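Local coordinates for protein epidermin leader peptide processing serine protease EpiP (Staphylococcus aureus subsp. aureus, PDB 3QFH) that probably acts as a subtilisin-like serine endopeptidase that cleaves the leader peptide from the precursor of the lantibiotic epidermin, at residues 101-105 and 363-367; 179-184 and 367-372. Numbering follows the deposited sequence.

Contact 1: 101-105 and 363-367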
loop_
_atom_site.group_PDB
_atom_site.type_symbol
_atom_site.label_atom_id
_atom_site.label_comp_id
_atom_site.label_asym_id
_atom_site.label_seq_id
_atom_site.Cartn_x
_atom_site.Cartn_y
_atom_site.Cartn_z
ATOM N N ARG A 101 -17.478 5.170 -18.269
ATOM C CA ARG A 101 -18.080 4.367 -17.204
ATOM C C ARG A 101 -17.298 4.511 -15.893
ATOM O O ARG A 101 -17.776 4.105 -14.838
ATOM C CB ARG A 101 -18.121 2.890 -17.611
ATOM C CG ARG A 101 -18.953 2.612 -18.844
ATOM C CD ARG A 101 -18.857 1.149 -19.187
ATOM N NE ARG A 101 -19.456 0.853 -20.472
ATOM C CZ ARG A 101 -19.593 -0.372 -20.972
ATOM N NH1 ARG A 101 -19.186 -1.436 -20.283
ATOM N NH2 ARG A 101 -20.151 -0.538 -22.163
ATOM N N GLN A 102 -16.078 5.055 -15.968
ATOM C CA GLN A 102 -15.244 5.222 -14.775
ATOM C C GLN A 102 -15.675 6.472 -14.027
ATOM O O GLN A 102 -15.016 7.492 -14.085
ATOM C CB GLN A 102 -13.770 5.356 -15.164
ATOM C CG GLN A 102 -13.210 4.185 -15.944
ATOM C CD GLN A 102 -11.761 4.380 -16.235
ATOM O OE1 GLN A 102 -11.391 4.589 -17.386
ATOM N NE2 GLN A 102 -10.914 4.347 -15.184
ATOM N N TRP A 103 -16.801 6.403 -13.328
ATOM C CA TRP A 103 -17.291 7.575 -12.615
ATOM C C TRP A 103 -16.262 8.146 -11.650
ATOM O O TRP A 103 -16.188 9.352 -11.475
ATOM C CB TRP A 103 -18.580 7.273 -11.854
ATOM C CG TRP A 103 -18.474 6.171 -10.847
ATOM C CD1 TRP A 103 -18.834 4.865 -11.026
ATOM C CD2 TRP A 103 -18.022 6.280 -9.493
ATOM N NE1 TRP A 103 -18.598 4.152 -9.879
ATOM C CE2 TRP A 103 -18.097 4.998 -8.924
ATOM C CE3 TRP A 103 -17.544 7.339 -8.706
ATOM C CZ2 TRP A 103 -17.724 4.745 -7.601
ATOM C CZ3 TRP A 103 -17.171 7.086 -7.398
ATOM C CH2 TRP A 103 -17.257 5.800 -6.858
ATOM N N ASP A 104 -15.506 7.268 -11.008
ATOM C CA ASP A 104 -14.517 7.650 -10.031
ATOM C C ASP A 104 -13.356 8.454 -10.648
ATOM O O ASP A 104 -12.869 9.403 -10.046
ATOM C CB ASP A 104 -13.983 6.384 -9.334
ATOM C CG ASP A 104 -13.388 5.372 -10.322
ATOM O OD1 ASP A 104 -14.065 5.039 -11.343
ATOM O OD2 ASP A 104 -12.259 4.898 -10.065
ATOM N N MET A 105 -12.955 8.076 -11.863
ATOM C CA MET A 105 -11.860 8.706 -12.576
ATOM C C MET A 105 -12.370 10.029 -13.157
ATOM O O MET A 105 -11.661 11.045 -13.167
ATOM C CB MET A 105 -11.339 7.736 -13.663
ATOM C CG MET A 105 -9.887 7.930 -14.059
ATOM S SD MET A 105 -8.748 7.769 -12.629
ATOM C CE MET A 105 -8.732 6.025 -12.253
ATOM N N HIS A 363 -22.724 -0.761 -10.768
ATOM C CA HIS A 363 -21.967 0.117 -11.670
ATOM C C HIS A 363 -21.824 1.556 -11.167
ATOM O O HIS A 363 -20.857 2.242 -11.490
ATOM C CB HIS A 363 -22.625 0.124 -13.060
ATOM C CG HIS A 363 -22.836 -1.252 -13.625
ATOM N ND1 HIS A 363 -23.929 -2.030 -13.297
ATOM C CD2 HIS A 363 -22.087 -1.991 -14.477
ATOM C CE1 HIS A 363 -23.845 -3.184 -13.935
ATOM N NE2 HIS A 363 -22.735 -3.186 -14.652
ATOM N N LYS A 364 -22.815 2.005 -10.418
ATOM C CA LYS A 364 -22.831 3.341 -9.865
ATOM C C LYS A 364 -21.950 3.507 -8.620
ATOM O O LYS A 364 -21.356 4.574 -8.444
ATOM C CB LYS A 364 -24.270 3.733 -9.512
ATOM C CG LYS A 364 -25.170 3.891 -10.730
ATOM C CD LYS A 364 -26.590 4.248 -10.311
ATOM C CE LYS A 364 -27.510 4.432 -11.522
ATOM N NZ LYS A 364 -28.933 4.665 -11.117
ATOM N N GLU A 365 -21.845 2.462 -7.789
ATOM C CA GLU A 365 -21.116 2.559 -6.519
ATOM C C GLU A 365 -19.796 1.772 -6.429
ATOM O O GLU A 365 -19.104 1.872 -5.417
ATOM C CB GLU A 365 -22.034 2.174 -5.339
ATOM C CG GLU A 365 -22.433 0.682 -5.255
ATOM C CD GLU A 365 -23.292 0.367 -4.010
ATOM O OE1 GLU A 365 -23.607 -0.821 -3.795
ATOM O OE2 GLU A 365 -23.653 1.299 -3.238
ATOM N N ASN A 366 -19.466 0.964 -7.436
ATOM C CA ASN A 366 -18.183 0.255 -7.432
ATOM C C ASN A 366 -17.256 0.828 -8.489
ATOM O O ASN A 366 -17.689 1.530 -9.402
ATOM C CB ASN A 366 -18.336 -1.263 -7.588
ATOM C CG ASN A 366 -18.874 -1.955 -6.314
ATOM O OD1 ASN A 366 -19.164 -1.315 -5.291
ATOM N ND2 ASN A 366 -18.970 -3.269 -6.372
ATOM N N ILE A 367 -15.984 0.488 -8.354
ATOM C CA ILE A 367 -14.918 0.967 -9.203
ATOM C C ILE A 367 -14.568 -0.032 -10.311
ATOM O O ILE A 367 -14.205 -1.179 -10.039
ATOM C CB ILE A 367 -13.634 1.156 -8.370
ATOM C CG1 ILE A 367 -13.889 2.023 -7.106
ATOM C CG2 ILE A 367 -12.502 1.694 -9.247
ATOM C CD1 ILE A 367 -14.263 3.439 -7.354
HETATM O O HOH W 1 -19.719 2.188 -13.971
HETATM O O HOH W 2 -15.987 3.104 -11.698
#

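Contact 2: 179-184 and 367-372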
loop_
_atom_site.group_PDB
_atom_site.type_symbol
_atom_site.label_atom_id
_atom_site.label_comp_id
_atom_site.label_asym_id
_atom_site.label_seq_id
_atom_site.Cartn_x
_atom_site.Cartn_y
_atom_site.Cartn_z
ATOM N N THR A 179 -3.309 -6.468 -9.794
ATOM C CA THR A 179 -3.725 -6.053 -11.128
ATOM C C THR A 179 -4.781 -4.947 -11.070
ATOM O O THR A 179 -4.771 -4.027 -11.886
ATOM C CB THR A 179 -4.211 -7.252 -11.952
ATOM O OG1 THR A 179 -3.115 -8.181 -12.088
ATOM C CG2 THR A 179 -4.675 -6.793 -13.322
ATOM N N MET A 180 -5.680 -5.028 -10.092
ATOM C CA MET A 180 -6.744 -4.035 -9.938
ATOM C C MET A 180 -6.164 -2.693 -9.512
ATOM O O MET A 180 -6.584 -1.637 -9.979
ATOM C CB MET A 180 -7.753 -4.507 -8.893
ATOM C CG MET A 180 -8.420 -5.838 -9.211
ATOM S SD MET A 180 -9.551 -6.312 -7.912
ATOM C CE MET A 180 -9.797 -8.067 -8.194
ATOM N N VAL A 181 -5.186 -2.755 -8.613
ATOM C CA VAL A 181 -4.531 -1.579 -8.115
ATOM C C VAL A 181 -3.735 -0.910 -9.227
ATOM O O VAL A 181 -3.789 0.297 -9.383
ATOM C CB VAL A 181 -3.618 -1.909 -6.883
ATOM C CG1 VAL A 181 -2.700 -0.741 -6.562
ATOM C CG2 VAL A 181 -4.481 -2.284 -5.648
ATOM N N SER A 182 -2.997 -1.694 -9.995
ATOM C CA SER A 182 -2.166 -1.156 -11.073
ATOM C C SER A 182 -2.965 -0.412 -12.115
ATOM O O SER A 182 -2.476 0.558 -12.716
ATOM C CB SER A 182 -1.396 -2.282 -11.738
ATOM O OG SER A 182 -0.599 -2.934 -10.777
ATOM N N GLY A 183 -4.183 -0.878 -12.361
ATOM C CA GLY A 183 -5.055 -0.212 -13.312
ATOM C C GLY A 183 -5.421 1.196 -12.881
ATOM O O GLY A 183 -5.504 2.111 -13.728
ATOM N N GLN A 184 -5.604 1.396 -11.571
ATOM C CA GLN A 184 -5.966 2.706 -11.044
ATOM C C GLN A 184 -4.853 3.741 -11.200
ATOM O O GLN A 184 -5.133 4.918 -11.386
ATOM C CB GLN A 184 -6.413 2.623 -9.586
ATOM C CG GLN A 184 -7.749 1.834 -9.396
ATOM C CD GLN A 184 -8.904 2.460 -10.168
ATOM O OE1 GLN A 184 -9.449 3.478 -9.773
ATOM N NE2 GLN A 184 -9.280 1.839 -11.259
ATOM N N ILE A 367 -15.984 0.488 -8.354
ATOM C CA ILE A 367 -14.918 0.967 -9.203
ATOM C C ILE A 367 -14.568 -0.032 -10.311
ATOM O O ILE A 367 -14.205 -1.179 -10.039
ATOM C CB ILE A 367 -13.634 1.156 -8.370
ATOM C CG1 ILE A 367 -13.889 2.023 -7.106
ATOM C CG2 ILE A 367 -12.502 1.694 -9.247
ATOM C CD1 ILE A 367 -14.263 3.439 -7.354
ATOM N N LEU A 368 -14.630 0.434 -11.549
ATOM C CA LEU A 368 -14.292 -0.376 -12.681
ATOM C C LEU A 368 -12.774 -0.364 -12.802
ATOM O O LEU A 368 -12.164 0.699 -12.858
ATOM C CB LEU A 368 -14.962 0.196 -13.942
ATOM C CG LEU A 368 -14.657 -0.493 -15.277
ATOM C CD1 LEU A 368 -15.038 -1.982 -15.272
ATOM C CD2 LEU A 368 -15.366 0.235 -16.387
ATOM N N THR A 369 -12.147 -1.532 -12.790
ATOM C CA THR A 369 -10.696 -1.564 -12.937
ATOM C C THR A 369 -10.271 -2.777 -13.732
ATOM O O THR A 369 -11.100 -3.625 -14.084
ATOM C CB THR A 369 -9.979 -1.508 -11.541
ATOM O OG1 THR A 369 -8.579 -1.213 -11.715
ATOM C CG2 THR A 369 -10.176 -2.792 -10.744
ATOM N N THR A 370 -8.979 -2.827 -14.041
ATOM C CA THR A 370 -8.381 -3.933 -14.751
ATOM C C THR A 370 -8.347 -5.192 -13.893
ATOM O O THR A 370 -7.975 -5.143 -12.709
ATOM C CB THR A 370 -6.927 -3.595 -15.136
ATOM O OG1 THR A 370 -6.222 -3.141 -13.968
ATOM C CG2 THR A 370 -6.903 -2.518 -16.190
ATOM N N ALA A 371 -8.702 -6.316 -14.512
ATOM C CA ALA A 371 -8.733 -7.610 -13.855
ATOM C C ALA A 371 -7.612 -8.535 -14.330
ATOM O O ALA A 371 -7.026 -8.378 -15.420
ATOM C CB ALA A 371 -10.119 -8.269 -14.036
ATOM N N ASN A 372 -7.345 -9.529 -13.509
ATOM C CA ASN A 372 -6.288 -10.488 -13.751
ATOM C C ASN A 372 -6.624 -11.562 -14.824
ATOM O O ASN A 372 -5.896 -12.555 -14.965
ATOM C CB ASN A 372 -5.910 -11.106 -12.400
ATOM C CG ASN A 372 -4.633 -11.844 -12.441
ATOM O OD1 ASN A 372 -3.694 -11.451 -13.164
ATOM N ND2 ASN A 372 -4.548 -12.930 -11.654
HETATM O O HOH W 3 -11.728 3.459 -12.701
#

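Contact 1: 101-105 and 363-367
In this subtilisin-like protease the start of helix 103-108 meets the C-terminal end of helix 361-365, where the chain leaves the helix and enters the two-stranded antiparallel hairpin 367-370/376-379. The joint is an indole laid against the backbone carbonyls at the end of helix 361-365. Gln102 occupies the N-cap position, and Trp103, in the first turn, points its side chain across the gap. Its NE1 donates a hydrogen bond to Asn366 O (2.8 Å, N-H...O angle 137°), the carbonyl of the first residue to leave helical geometry. Lys364 O lies over one face of the ring, 3.1 Å from NE1 but badly angled for a bond, while His363 O sits near the ring plane, 3.3 Å from Trp103 CD1. The benzene half of the indole meets Ile367: Trp103 CZ2 lies 3.7 Å from Ile367 CD1. Asp104 adds a second point of touch, its OD2 3.3 Å from Ile367 CG2, although this carboxylate has its stronger partner in Lys388, with which it forms a salt bridge. Two waters complete the interface, which buries 250 Å² in all. Water 1 joins the carbonyls of Arg101 (2.9 Å to O) and His363 (2.7 Å to O). Water 2 donates to Asp104 OD1 at 2.8 Å and to Asn366 O at 3.3 Å, so that this one carbonyl receives both the indole N-H and a water.

Contact 2: 179-184 and 367-372
Helix 177-186 begins with His177, which with Asp130 and Ser383 has the geometry of the subtilase catalytic triad; two residues further on, segment 179-184 crosses strand 367-370 almost at right angles (103°, axes 6.2 Å apart). Hydrogen bonds from side chains to the helix backbone dominate. Thr370 OG1 donates to Thr179 O and Thr369 OG1 to Met180 O, both at 2.7 Å, so two consecutive threonine hydroxyls reach two consecutive helix carbonyls. Thr179 O also accepts the helical bond from Gly183 N at 3.2 Å. Thr369 OG1 in turn accepts from Gln184 NE2 (3.2 Å), and water 3 lies between that NE2 (3.3 Å) and Leu368 O (2.8 Å).

Close approaches to the helix backbone accompany these bonds. Met180 CA makes a CA-H...O contact of 3.2 Å with Thr370 O, and Gly183 CA comes within 3.2 Å of Thr370 OG1. A CB on Gly183 would clash with both threonine hydroxyls, so the absence of a side chain permits this spacing.

The van der Waals contacts are few: Met180 CB meets Thr369 CG2 at 3.5 Å, Gln184 OE1 meets Ile367 CG2 at 3.6 Å, and Thr179 CG2 lies 3.5 Å from Ala371 O. Gln184 OE1 itself bonds to Lys388, and Asp173 accepts hydrogen bonds from both Thr179 and Asn372. Strand 376-379 pairs with 367-370 through the Thr369-Ile377 and Ile367-Gln379 backbone bonds, while helix 382-400 packs on Val181, Gln184 and Ile367.

How the contacts relate
The two contacts lie about 12 Å apart, centre to centre, on the same side of the chain's centre, and their segments alternate in sequence: 101-105, 179-184, 363-367, 367-372. Ile367 belongs to both, since helix 361-365 is followed, after Asn366, by strand 367-370. Helices 103-108 and 177-186 thus meet successive parts of one continuous stretch, and they also touch each other, with Met105 CE 3.6 Å from Gln184 OE1. Together the contacts bring helix 103-108 and helix 177-186, which carries the probable catalytic His177, against the helix-to-hairpin segment 363-372; helix 382-400, with the probable catalytic Ser383, adjoins both through Lys388, which binds Asp104 and Gln184.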